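Local structure of McyG protein (Microcystis aeruginosa PCC 7806, 4R0M) at residues A[203-207]-A[235-240]; A[227-232]-A[340-345]; A[451-455]-A[507-511]. The protein probably activates phenylalanine or a related aromatic acid as its adenylate and loads it onto an adjoining carrier domain during microcystin biosynthesis. All coordinates share one frame; numbering follows the deposited sequence.

Contact 1 (A[203-207]-A[235-240]); sequences TAGTV and IMAVDL
Two helices of the adenylation domain's large subdomain pack here, Thr203, Thr206 and Val207 of helix 196-210 meeting Met236, Asp239 and Leu240 of helix 227-240. The short segments cross steeply, at -73°, and their axes come within 10.3 Å. Backbones are nearest at Thr203 and Met236, with CA atoms 5.4 Å apart, and there the threonine methyl CG2 rests 4.2 Å from Met236 CA. One turn further on, the side chains of Val207 and Leu240 run antiparallel alongside each other. The leucine methyl CD2 lies against both branches of the valine, 3.7 Å from Val207 CG2 and 3.8 Å from Val207 CG1. Met236, a selenomethionine, leaves its helix with CG opposite the backbone N (chi1 -170°) and stays extended through chi2 (179°), which carries SE to 3.9 Å from Thr206 CG2; the turn at chi3 only swings the end methyl. Thr206 can offer its methyl here because its hydroxyl turns back to Met202 O in its own helix. Asp239 supplies the polar margin: its OD2 stands 3.1 Å from Thr203 OG1, although that hydroxyl is bonded to Leu200 O one turn back. Phe212, from the loop after helix 196-210, touches both Met236 and Leu240. Helix 227-240 links the neighbouring parallel strands 217-220 and 243-246, so the contact sets the helix preceding the first strand against the connecting helix of a classic beta-alpha-beta crossover in the ANL fold.

Contact 2 (A[227-232]-A[340-345]); sequences VGAIVF and CSGITW. With FA5 (adenosine-5'-[phenylalaninyl-phosphate]), chain C.
Cys340 and Ser341, which pack against Val227 and Val231, both have positive phi, an uncommon backbone course where the loop enters strand 341-345. This kink belongs to the phenylalanine pocket of the adenylation domain, where the start of helix 227-240, including a wider pi-type turn at 228-232, faces the strand. Val227 CG2 lies 3.6 Å from Ser341 N, while Val231 CG1 touches Cys340 CB. Gly228, with no side chain, lets the adenylate's phenyl ring come close: FA5 CD2 is 4.0 Å from Gly228 CA and 3.9 Å from Ser341 CB. Gly342 also approaches the phenyl ring with its backbone N. Deeper in, Phe232 holds CG anti to its backbone N (chi1 175°), which sends the ring toward Trp345. Trp345 CH2 sits over one face of that ring, away from its centre, and is 3.4 Å from Phe232 CE1; the ring planes meet at 37°, an oblique pairing. Trp345 CH2 is also 4.3 Å from FA5 CZ, so the tryptophan comes near the outer end of the substrate ring. Met202 of helix 196-210 touches both Ser341 and Trp345. Ser341 OG packs 3.4 Å from Phe232 CB, yet its proton goes back to its own neighbour, making a 2.7 Å hydrogen bond to Cys340 O that arrives well off the direction of the C=O bond.

Contact 3 (A[451-455]-A[507-511]); sequences ELETT and VTQKF
Phe511, the last residue of helix 498-511, lays its ring against helix 449-457, among the side chains of Glu451, Leu452 and Thr455, joining two helices of the small C-terminal subdomain of the ANL fold. The short segments run at 129° to each other, with axes 10.8 Å apart at their closest. The tight part is the inner side. Leu452 puts methyl CD2 squarely over one face of the phenyl ring, 3.7 Å from the Phe511 centroid and almost on the ring normal, a well-centred CH-pi contact. The same Leu452 CD2 touches Val507 CG1 at 4.1 Å, one turn earlier on the partner helix. Behind them lies strand 479-486, where Leu482 meets Leu452 and Ile484 meets Val507, so this side belongs to the interior between helices and strand. Thr455 takes the ring edge, its OG1 3.3 Å from Phe511 CE2.

The outer side is looser. Of the Glu451 carboxylate, OE1 alone meets the ring edge, 3.8 Å from Phe511 CE1, with the two planes 39° apart; Glu451 CB also packs by Phe511 CZ. Lys510 grazes Thr455 through its aliphatic part, CG lying 4.0 Å from Thr455 CG2; the chain then bends and leads its ammonium group away from the partner helix, on an exposed residue. Thr455 OG1 lies beside the backbone N, opposite the carbonyl carbon (chi1 -50°), which leaves CG2 for Lys510 and lets the hydroxyl reach back along its own helix: it donates to Glu451 O at 2.7 Å, standing above the carbonyl plane, while Thr455 N reaches that same oxygen from the opposite face.

How the contacts relate
Contacts 1 and 2 are neighbours, with centres 10 Å apart, and share helix 227-240: contact 2 uses its first turns at the ligand, contact 1 its last. Their segments alternate along the chain, and Thr206 of contact 1 reaches Trp345 of contact 2 through a weak hydrogen bond. Helix 227-240 and strand 341-345 of the mixed sheet line the substrate's phenyl end, with helix 196-210 packed behind them. Contact 3 comes later in the chain, its centre 40 Å from contact 1 and 31 Å from contact 2, in the small subdomain. In ANL enzymes that subdomain reorients during the catalytic cycle, so contact 3 probably moves as a unit relative to the other two.

Contact 1 (A[203-207]-A[235-240])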
ATOM      1  N   THR A 203       0.529 -12.139  11.495  1.00 34.21           N
ATOM      2  CA  THR A 203       1.141 -13.261  10.788  1.00 34.76           C
ATOM      3  C   THR A 203       0.455 -14.569  11.146  1.00 34.77           C
ATOM      4  O   THR A 203      -0.001 -15.296  10.260  1.00 35.06           O
ATOM      5  CB  THR A 203       2.637 -13.405  11.129  1.00 35.30           C
ATOM      6  OG1 THR A 203       2.807 -13.601  12.532  1.00 37.24           O
ATOM      7  CG2 THR A 203       3.375 -12.178  10.739  1.00 35.66           C
ATOM      8  N   ALA A 204       0.382 -14.849  12.447  1.00 34.32           N
ATOM      9  CA  ALA A 204      -0.230 -16.073  12.957  1.00 34.27           C
ATOM     10  C   ALA A 204      -1.685 -16.199  12.509  1.00 34.15           C
ATOM     11  O   ALA A 204      -2.087 -17.248  12.001  1.00 34.37           O
ATOM     12  CB  ALA A 204      -0.119 -16.136  14.477  1.00 33.77           C
ATOM     13  N   GLY A 205      -2.455 -15.124  12.678  1.00 34.10           N
ATOM     14  CA  GLY A 205      -3.865 -15.098  12.283  1.00 33.95           C
ATOM     15  C   GLY A 205      -4.083 -15.365  10.803  1.00 33.91           C
ATOM     16  O   GLY A 205      -4.964 -16.138  10.430  1.00 34.16           O
ATOM     17  N   THR A 206      -3.268 -14.731   9.964  1.00 33.46           N
ATOM     18  CA  THR A 206      -3.350 -14.899   8.512  1.00 33.71           C
ATOM     19  C   THR A 206      -2.975 -16.325   8.087  1.00 33.80           C
ATOM     20  O   THR A 206      -3.623 -16.907   7.216  1.00 33.49           O
ATOM     21  CB  THR A 206      -2.475 -13.857   7.777  1.00 33.09           C
ATOM     22  OG1 THR A 206      -2.863 -12.540   8.186  1.00 32.61           O
ATOM     23  CG2 THR A 206      -2.630 -13.966   6.267  1.00 32.88           C
ATOM     24  N   VAL A 207      -1.943 -16.881   8.722  1.00 34.05           N
ATOM     25  CA  VAL A 207      -1.459 -18.226   8.404  1.00 33.80           C
ATOM     26  C   VAL A 207      -2.494 -19.296   8.767  1.00 34.32           C
ATOM     27  O   VAL A 207      -2.856 -20.118   7.921  1.00 34.33           O
ATOM     28  CB  VAL A 207      -0.085 -18.511   9.064  1.00 33.65           C
ATOM     29  CG1 VAL A 207       0.250 -19.998   9.033  1.00 33.41           C
ATOM     30  CG2 VAL A 207       1.009 -17.710   8.370  1.00 33.12           C
ATOM     31  N   ILE A 235       7.812 -10.272   6.424  1.00 28.72           N
ATOM     32  CA  ILE A 235       7.914 -10.922   7.731  1.00 28.83           C
ATOM     33  C   ILE A 235       7.095 -12.215   7.827  1.00 29.46           C
ATOM     34  O   ILE A 235       7.525 -13.171   8.477  1.00 30.11           O
ATOM     35  CB  ILE A 235       7.539  -9.941   8.867  1.00 28.72           C
ATOM     36  CG1 ILE A 235       8.580  -8.818   8.958  1.00 28.31           C
ATOM     37  CG2 ILE A 235       7.411 -10.663  10.205  1.00 28.40           C
ATOM     38  CD1 ILE A 235       8.075  -7.548   9.612  1.00 27.96           C
HETATM   39  N   MSE A 236       5.933 -12.250   7.173  1.00 29.60           N
HETATM   40  CA  MSE A 236       5.118 -13.469   7.114  1.00 30.08           C
HETATM   41  C   MSE A 236       5.904 -14.603   6.513  1.00 31.01           C
HETATM   42  O   MSE A 236       5.908 -15.713   7.053  1.00 31.69           O
HETATM   43  CB  MSE A 236       3.807 -13.270   6.348  1.00 29.68           C
HETATM   44  CG  MSE A 236       2.911 -14.493   6.555  1.00 29.13           C
HETATM   45 SE   MSE A 236       1.171 -14.331   5.650  1.00 28.82          SE
HETATM   46  CE  MSE A 236       1.798 -14.726   3.826  1.00 28.61           C
ATOM     47  N   ALA A 237       6.583 -14.330   5.400  1.00 31.19           N
ATOM     48  CA  ALA A 237       7.367 -15.344   4.706  1.00 31.35           C
ATOM     49  C   ALA A 237       8.499 -15.877   5.580  1.00 31.54           C
ATOM     50  O   ALA A 237       8.811 -17.069   5.541  1.00 31.54           O
ATOM     51  CB  ALA A 237       7.910 -14.792   3.399  1.00 31.23           C
ATOM     52  N   VAL A 238       9.100 -14.988   6.368  1.00 31.71           N
ATOM     53  CA  VAL A 238      10.136 -15.366   7.329  1.00 32.04           C
ATOM     54  C   VAL A 238       9.532 -16.241   8.434  1.00 32.30           C
ATOM     55  O   VAL A 238      10.101 -17.273   8.791  1.00 32.78           O
ATOM     56  CB  VAL A 238      10.838 -14.127   7.929  1.00 31.85           C
ATOM     57  CG1 VAL A 238      11.946 -14.541   8.888  1.00 32.17           C
ATOM     58  CG2 VAL A 238      11.410 -13.251   6.825  1.00 31.56           C
ATOM     59  N   ASP A 239       8.371 -15.830   8.943  1.00 32.45           N
ATOM     60  CA  ASP A 239       7.631 -16.580   9.959  1.00 32.96           C
ATOM     61  C   ASP A 239       7.296 -17.993   9.484  1.00 33.04           C
ATOM     62  O   ASP A 239       7.387 -18.950  10.250  1.00 33.21           O
ATOM     63  CB  ASP A 239       6.351 -15.828  10.343  1.00 33.43           C
ATOM     64  CG  ASP A 239       5.743 -16.319  11.651  1.00 34.18           C
ATOM     65  OD1 ASP A 239       6.479 -16.879  12.494  1.00 35.29           O
ATOM     66  OD2 ASP A 239       4.524 -16.129  11.842  1.00 34.38           O
ATOM     67  N   LEU A 240       6.915 -18.107   8.214  1.00 33.20           N
ATOM     68  CA  LEU A 240       6.639 -19.395   7.588  1.00 32.47           C
ATOM     69  C   LEU A 240       7.916 -20.129   7.189  1.00 32.55           C
ATOM     70  O   LEU A 240       7.895 -21.343   6.982  1.00 32.46           O
ATOM     71  CB  LEU A 240       5.764 -19.202   6.346  1.00 32.23           C
ATOM     72  CG  LEU A 240       4.281 -18.879   6.526  1.00 32.29           C
ATOM     73  CD1 LEU A 240       3.717 -18.308   5.233  1.00 32.13           C
ATOM     74  CD2 LEU A 240       3.495 -20.110   6.965  1.00 31.97           C
TER

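Contact 2 (A[227-232]-A[340-345])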
ATOM      1  N   VAL A 227       3.603  -1.133   4.306  1.00 27.03           N
ATOM      2  CA  VAL A 227       3.292  -2.190   5.282  1.00 27.06           C
ATOM      3  C   VAL A 227       2.968  -3.561   4.665  1.00 26.97           C
ATOM      4  O   VAL A 227       3.253  -4.602   5.266  1.00 26.83           O
ATOM      5  CB  VAL A 227       2.167  -1.736   6.250  1.00 27.22           C
ATOM      6  CG1 VAL A 227       0.815  -1.697   5.549  1.00 27.21           C
ATOM      7  CG2 VAL A 227       2.115  -2.619   7.488  1.00 27.75           C
ATOM      8  N   GLY A 228       2.387  -3.557   3.465  1.00 26.32           N
ATOM      9  CA  GLY A 228       2.035  -4.789   2.764  1.00 26.07           C
ATOM     10  C   GLY A 228       3.249  -5.567   2.291  1.00 26.15           C
ATOM     11  O   GLY A 228       3.222  -6.798   2.231  1.00 25.63           O
ATOM     12  N   ALA A 229       4.312  -4.840   1.957  1.00 26.33           N
ATOM     13  CA  ALA A 229       5.563  -5.433   1.501  1.00 26.26           C
ATOM     14  C   ALA A 229       6.455  -5.857   2.672  1.00 26.54           C
ATOM     15  O   ALA A 229       7.166  -6.856   2.582  1.00 26.46           O
ATOM     16  CB  ALA A 229       6.302  -4.465   0.590  1.00 25.95           C
ATOM     17  N   ILE A 230       6.414  -5.093   3.762  1.00 26.49           N
ATOM     18  CA  ILE A 230       7.214  -5.386   4.950  1.00 26.75           C
ATOM     19  C   ILE A 230       6.671  -6.596   5.707  1.00 27.24           C
ATOM     20  O   ILE A 230       7.429  -7.478   6.119  1.00 27.67           O
ATOM     21  CB  ILE A 230       7.271  -4.176   5.909  1.00 26.82           C
ATOM     22  CG1 ILE A 230       8.000  -3.007   5.246  1.00 26.65           C
ATOM     23  CG2 ILE A 230       7.955  -4.549   7.222  1.00 26.63           C
ATOM     24  CD1 ILE A 230       7.761  -1.668   5.909  1.00 26.25           C
ATOM     25  N   VAL A 231       5.353  -6.632   5.875  1.00 27.28           N
ATOM     26  CA  VAL A 231       4.726  -7.596   6.761  1.00 27.43           C
ATOM     27  C   VAL A 231       4.148  -8.793   6.008  1.00 27.97           C
ATOM     28  O   VAL A 231       4.678  -9.902   6.121  1.00 29.02           O
ATOM     29  CB  VAL A 231       3.665  -6.923   7.666  1.00 27.10           C
ATOM     30  CG1 VAL A 231       3.196  -7.879   8.743  1.00 27.22           C
ATOM     31  CG2 VAL A 231       4.236  -5.674   8.319  1.00 26.53           C
ATOM     32  N   PHE A 232       3.086  -8.571   5.233  1.00 27.90           N
ATOM     33  CA  PHE A 232       2.375  -9.653   4.542  1.00 27.81           C
ATOM     34  C   PHE A 232       3.254 -10.449   3.574  1.00 28.19           C
ATOM     35  O   PHE A 232       3.139 -11.673   3.489  1.00 28.11           O
ATOM     36  CB  PHE A 232       1.119  -9.116   3.832  1.00 27.70           C
ATOM     37  CG  PHE A 232       0.389 -10.146   3.001  1.00 27.33           C
ATOM     38  CD1 PHE A 232      -0.067 -11.338   3.567  1.00 27.51           C
ATOM     39  CD2 PHE A 232       0.136  -9.911   1.655  1.00 27.14           C
ATOM     40  CE1 PHE A 232      -0.740 -12.279   2.798  1.00 27.23           C
ATOM     41  CE2 PHE A 232      -0.540 -10.845   0.883  1.00 27.11           C
ATOM     42  CZ  PHE A 232      -0.978 -12.030   1.456  1.00 27.43           C
ATOM     43  N   CYS A 340      -1.034  -3.751  10.544  1.00 30.88           N
ATOM     44  CA  CYS A 340       0.047  -4.535   9.928  1.00 30.84           C
ATOM     45  C   CYS A 340      -0.505  -5.191   8.652  1.00 31.35           C
ATOM     46  O   CYS A 340      -0.474  -6.420   8.503  1.00 30.97           O
ATOM     47  CB  CYS A 340       0.565  -5.605  10.900  1.00 30.51           C
ATOM     48  SG  CYS A 340       0.868  -5.028  12.587  1.00 29.79           S
ATOM     49  N   SER A 341      -0.992  -4.349   7.739  1.00 31.31           N
ATOM     50  CA  SER A 341      -1.641  -4.777   6.487  1.00 31.60           C
ATOM     51  C   SER A 341      -2.907  -5.612   6.747  1.00 31.77           C
ATOM     52  O   SER A 341      -3.703  -5.264   7.622  1.00 32.24           O
ATOM     53  CB  SER A 341      -0.659  -5.447   5.504  1.00 31.65           C
ATOM     54  OG  SER A 341      -0.370  -6.786   5.864  1.00 32.42           O
ATOM     55  N   GLY A 342      -3.081  -6.701   5.993  1.00 31.54           N
ATOM     56  CA  GLY A 342      -4.322  -7.490   5.990  1.00 31.37           C
ATOM     57  C   GLY A 342      -4.924  -7.842   7.336  1.00 31.37           C
ATOM     58  O   GLY A 342      -4.231  -8.339   8.222  1.00 32.12           O
ATOM     59  N   ILE A 343      -6.222  -7.577   7.485  1.00 31.36           N
ATOM     60  CA  ILE A 343      -6.963  -7.914   8.706  1.00 31.11           C
ATOM     61  C   ILE A 343      -8.224  -8.743   8.414  1.00 31.75           C
ATOM     62  O   ILE A 343      -8.667  -9.520   9.264  1.00 31.86           O
ATOM     63  CB  ILE A 343      -7.295  -6.663   9.559  1.00 30.98           C
ATOM     64  CG1 ILE A 343      -7.778  -7.072  10.958  1.00 30.75           C
ATOM     65  CG2 ILE A 343      -8.299  -5.758   8.851  1.00 30.71           C
ATOM     66  CD1 ILE A 343      -7.810  -5.949  11.971  1.00 30.94           C
ATOM     67  N   THR A 344      -8.799  -8.567   7.223  1.00 31.29           N
ATOM     68  CA  THR A 344      -9.866  -9.446   6.741  1.00 31.60           C
ATOM     69  C   THR A 344      -9.453 -10.051   5.402  1.00 31.86           C
ATOM     70  O   THR A 344      -8.740  -9.417   4.624  1.00 31.67           O
ATOM     71  CB  THR A 344     -11.233  -8.731   6.584  1.00 31.92           C
ATOM     72  OG1 THR A 344     -11.193  -7.833   5.467  1.00 32.90           O
ATOM     73  CG2 THR A 344     -11.625  -7.969   7.848  1.00 31.44           C
ATOM     74  N   TRP A 345      -9.893 -11.280   5.144  1.00 32.25           N
ATOM     75  CA  TRP A 345      -9.559 -11.978   3.905  1.00 33.04           C
ATOM     76  C   TRP A 345     -10.777 -12.631   3.326  1.00 34.65           C
ATOM     77  O   TRP A 345     -11.537 -13.286   4.042  1.00 35.26           O
ATOM     78  CB  TRP A 345      -8.480 -13.032   4.145  1.00 31.77           C
ATOM     79  CG  TRP A 345      -7.224 -12.499   4.795  1.00 30.85           C
ATOM     80  CD1 TRP A 345      -6.900 -12.509   6.148  1.00 30.51           C
ATOM     81  CD2 TRP A 345      -6.077 -11.857   4.136  1.00 30.29           C
ATOM     82  NE1 TRP A 345      -5.671 -11.940   6.362  1.00 30.52           N
ATOM     83  CE2 TRP A 345      -5.125 -11.526   5.201  1.00 30.27           C
ATOM     84  CE3 TRP A 345      -5.754 -11.538   2.822  1.00 29.99           C
ATOM     85  CZ2 TRP A 345      -3.913 -10.904   4.936  1.00 29.98           C
ATOM     86  CZ3 TRP A 345      -4.530 -10.910   2.568  1.00 29.40           C
ATOM     87  CH2 TRP A 345      -3.634 -10.599   3.602  1.00 29.56           C
TER
HETATM   88  C   FA5 C 701      -2.654   0.183   2.782  0.60 33.90           C
HETATM   89  O   FA5 C 701      -2.909   0.685   1.694  0.60 34.65           O
HETATM   90  CA  FA5 C 701      -3.081  -1.231   3.081  1.00 34.42           C
HETATM   91  N   FA5 C 701      -4.480  -1.275   2.732  1.00 36.01           N
HETATM   92  CB  FA5 C 701      -2.325  -2.263   2.232  1.00 35.54           C
HETATM   93  CG  FA5 C 701      -2.738  -3.738   2.306  1.00 35.30           C
HETATM   94  CD1 FA5 C 701      -3.955  -4.184   2.823  1.00 35.37           C
HETATM   95  CD2 FA5 C 701      -1.849  -4.704   1.815  1.00 35.43           C
HETATM   96  CE1 FA5 C 701      -4.268  -5.549   2.856  1.00 35.06           C
HETATM   97  CE2 FA5 C 701      -2.154  -6.070   1.835  1.00 34.98           C
HETATM   98  CZ  FA5 C 701      -3.372  -6.496   2.361  1.00 35.11           C
HETATM   99  P   FA5 C 701      -2.340   2.545   4.093  1.00 31.13           P
HETATM  100  OP1 FA5 C 701      -1.536   3.437   3.184  1.00 32.33           O
HETATM  101  OP2 FA5 C 701      -2.240   2.750   5.584  1.00 31.12           O
HETATM  102  OP3 FA5 C 701      -1.957   0.999   3.776  0.60 32.75           O
HETATM  103  O5' FA5 C 701      -3.881   2.723   3.654  1.00 31.02           O
HETATM  104  C5' FA5 C 701      -4.955   2.081   4.337  1.00 30.16           C
HETATM  105  C4' FA5 C 701      -6.259   2.535   3.699  1.00 29.90           C
HETATM  106  O4' FA5 C 701      -6.385   2.078   2.346  1.00 29.53           O
HETATM  107  C3' FA5 C 701      -7.483   1.987   4.403  1.00 29.97           C
HETATM  108  O3' FA5 C 701      -7.822   2.746   5.561  1.00 30.72           O
HETATM  109  C2' FA5 C 701      -8.537   2.094   3.324  1.00 30.42           C
HETATM  110  O2' FA5 C 701      -9.075   3.421   3.278  1.00 30.32           O
HETATM  111  C1' FA5 C 701      -7.765   1.845   2.046  1.00 30.19           C
HETATM  112  N9  FA5 C 701      -7.978   0.435   1.629  1.00 31.15           N
HETATM  113  C8  FA5 C 701      -7.105  -0.576   1.800  1.00 31.08           C
HETATM  114  N7  FA5 C 701      -7.590  -1.743   1.309  1.00 31.43           N
HETATM  115  C5  FA5 C 701      -8.814  -1.490   0.812  1.00 31.59           C
HETATM  116  C6  FA5 C 701      -9.885  -2.272   0.146  1.00 31.76           C
HETATM  117  N6  FA5 C 701      -9.741  -3.596  -0.093  1.00 32.13           N
HETATM  118  N1  FA5 C 701     -11.016  -1.621  -0.217  1.00 31.88           N
HETATM  119  C2  FA5 C 701     -11.180  -0.302   0.016  1.00 31.82           C
HETATM  120  N3  FA5 C 701     -10.250   0.470   0.610  1.00 31.55           N
HETATM  121  C4  FA5 C 701      -9.068  -0.054   1.027  1.00 31.51           C

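Contact 3 (A[451-455]-A[507-511])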
ATOM      1  N   GLU A 451     -16.498   3.439  -9.027  1.00 42.14           N
ATOM      2  CA  GLU A 451     -17.362   3.169 -10.181  1.00 42.35           C
ATOM      3  C   GLU A 451     -17.133   4.204 -11.271  1.00 41.49           C
ATOM      4  O   GLU A 451     -16.908   3.857 -12.434  1.00 41.14           O
ATOM      5  CB  GLU A 451     -18.835   3.199  -9.777  1.00 44.50           C
ATOM      6  CG  GLU A 451     -19.350   1.952  -9.082  1.00 46.77           C
ATOM      7  CD  GLU A 451     -20.833   2.048  -8.778  1.00 48.63           C
ATOM      8  OE1 GLU A 451     -21.630   2.251  -9.723  1.00 49.53           O
ATOM      9  OE2 GLU A 451     -21.206   1.927  -7.593  1.00 50.79           O
ATOM     10  N   LEU A 452     -17.190   5.477 -10.880  1.00 40.52           N
ATOM     11  CA  LEU A 452     -16.946   6.592 -11.790  1.00 39.71           C
ATOM     12  C   LEU A 452     -15.582   6.458 -12.447  1.00 39.18           C
ATOM     13  O   LEU A 452     -15.473   6.506 -13.673  1.00 38.46           O
ATOM     14  CB  LEU A 452     -17.060   7.927 -11.049  1.00 39.51           C
ATOM     15  CG  LEU A 452     -18.457   8.331 -10.565  1.00 39.87           C
ATOM     16  CD1 LEU A 452     -18.366   9.288  -9.384  1.00 39.54           C
ATOM     17  CD2 LEU A 452     -19.284   8.932 -11.696  1.00 39.86           C
ATOM     18  N   GLU A 453     -14.554   6.258 -11.622  1.00 39.63           N
ATOM     19  CA  GLU A 453     -13.179   6.088 -12.091  1.00 39.83           C
ATOM     20  C   GLU A 453     -13.019   4.905 -13.044  1.00 39.73           C
ATOM     21  O   GLU A 453     -12.364   5.030 -14.078  1.00 40.30           O
ATOM     22  CB  GLU A 453     -12.216   5.963 -10.908  1.00 40.37           C
ATOM     23  CG  GLU A 453     -11.906   7.289 -10.229  1.00 40.39           C
ATOM     24  CD  GLU A 453     -11.582   7.145  -8.753  1.00 40.13           C
ATOM     25  OE1 GLU A 453     -11.127   6.061  -8.329  1.00 40.36           O
ATOM     26  OE2 GLU A 453     -11.782   8.128  -8.012  1.00 40.34           O
ATOM     27  N   THR A 454     -13.627   3.768 -12.702  1.00 39.95           N
ATOM     28  CA  THR A 454     -13.584   2.581 -13.563  1.00 40.38           C
ATOM     29  C   THR A 454     -14.241   2.885 -14.909  1.00 40.12           C
ATOM     30  O   THR A 454     -13.687   2.559 -15.962  1.00 40.21           O
ATOM     31  CB  THR A 454     -14.269   1.360 -12.908  1.00 40.47           C
ATOM     32  OG1 THR A 454     -13.713   1.137 -11.607  1.00 40.07           O
ATOM     33  CG2 THR A 454     -14.077   0.103 -13.752  1.00 40.51           C
ATOM     34  N   THR A 455     -15.409   3.525 -14.858  1.00 40.41           N
ATOM     35  CA  THR A 455     -16.154   3.909 -16.060  1.00 40.59           C
ATOM     36  C   THR A 455     -15.325   4.831 -16.956  1.00 40.88           C
ATOM     37  O   THR A 455     -15.277   4.638 -18.174  1.00 41.36           O
ATOM     38  CB  THR A 455     -17.495   4.578 -15.700  1.00 40.76           C
ATOM     39  OG1 THR A 455     -18.197   3.761 -14.757  1.00 41.04           O
ATOM     40  CG2 THR A 455     -18.362   4.766 -16.938  1.00 41.34           C
ATOM     41  N   VAL A 507     -19.679   9.639 -18.864  1.00 43.86           N
ATOM     42  CA  VAL A 507     -20.116   9.679 -17.461  1.00 43.00           C
ATOM     43  C   VAL A 507     -21.613   9.992 -17.330  1.00 43.32           C
ATOM     44  O   VAL A 507     -22.300   9.392 -16.497  1.00 43.07           O
ATOM     45  CB  VAL A 507     -19.260  10.657 -16.614  1.00 42.12           C
ATOM     46  CG1 VAL A 507     -19.872  10.890 -15.238  1.00 41.40           C
ATOM     47  CG2 VAL A 507     -17.842  10.126 -16.464  1.00 41.55           C
ATOM     48  N   THR A 508     -22.115  10.915 -18.154  1.00 44.09           N
ATOM     49  CA  THR A 508     -23.541  11.276 -18.131  1.00 44.86           C
ATOM     50  C   THR A 508     -24.421  10.125 -18.603  1.00 44.20           C
ATOM     51  O   THR A 508     -25.452   9.839 -17.992  1.00 43.45           O
ATOM     52  CB  THR A 508     -23.867  12.526 -18.985  1.00 46.11           C
ATOM     53  OG1 THR A 508     -23.431  12.327 -20.336  1.00 48.15           O
ATOM     54  CG2 THR A 508     -23.198  13.746 -18.431  1.00 45.35           C
ATOM     55  N   GLN A 509     -23.999   9.473 -19.686  1.00 44.46           N
ATOM     56  CA  GLN A 509     -24.734   8.352 -20.271  1.00 45.35           C
ATOM     57  C   GLN A 509     -24.946   7.202 -19.289  1.00 46.31           C
ATOM     58  O   GLN A 509     -25.993   6.554 -19.310  1.00 47.24           O
ATOM     59  CB  GLN A 509     -24.024   7.828 -21.527  1.00 45.47           C
ATOM     60  CG  GLN A 509     -23.996   8.786 -22.713  1.00 45.50           C
ATOM     61  CD  GLN A 509     -25.366   9.058 -23.316  1.00 45.90           C
ATOM     62  OE1 GLN A 509     -26.299   8.265 -23.172  1.00 46.46           O
ATOM     63  NE2 GLN A 509     -25.489  10.187 -24.005  1.00 45.18           N
ATOM     64  N   LYS A 510     -23.959   6.961 -18.425  1.00 47.05           N
ATOM     65  CA  LYS A 510     -23.993   5.819 -17.510  1.00 47.79           C
ATOM     66  C   LYS A 510     -24.552   6.149 -16.130  1.00 47.09           C
ATOM     67  O   LYS A 510     -25.180   5.300 -15.497  1.00 47.07           O
ATOM     68  CB  LYS A 510     -22.601   5.182 -17.375  1.00 49.65           C
ATOM     69  CG  LYS A 510     -21.984   4.691 -18.682  1.00 51.43           C
ATOM     70  CD  LYS A 510     -22.678   3.451 -19.233  1.00 52.93           C
ATOM     71  CE  LYS A 510     -22.046   3.001 -20.543  1.00 54.37           C
ATOM     72  NZ  LYS A 510     -22.738   1.822 -21.138  1.00 54.33           N
ATOM     73  N   PHE A 511     -24.330   7.378 -15.667  1.00 46.41           N
ATOM     74  CA  PHE A 511     -24.692   7.759 -14.296  1.00 46.00           C
ATOM     75  C   PHE A 511     -25.843   8.761 -14.179  1.00 45.55           C
ATOM     76  O   PHE A 511     -26.493   8.836 -13.135  1.00 46.32           O
ATOM     77  CB  PHE A 511     -23.462   8.274 -13.539  1.00 45.34           C
ATOM     78  CG  PHE A 511     -22.446   7.209 -13.239  1.00 44.93           C
ATOM     79  CD1 PHE A 511     -22.525   6.466 -12.067  1.00 45.03           C
ATOM     80  CD2 PHE A 511     -21.410   6.946 -14.129  1.00 45.09           C
ATOM     81  CE1 PHE A 511     -21.591   5.479 -11.787  1.00 45.19           C
ATOM     82  CE2 PHE A 511     -20.472   5.962 -13.855  1.00 45.29           C
ATOM     83  CZ  PHE A 511     -20.561   5.228 -12.681  1.00 45.19           C
TER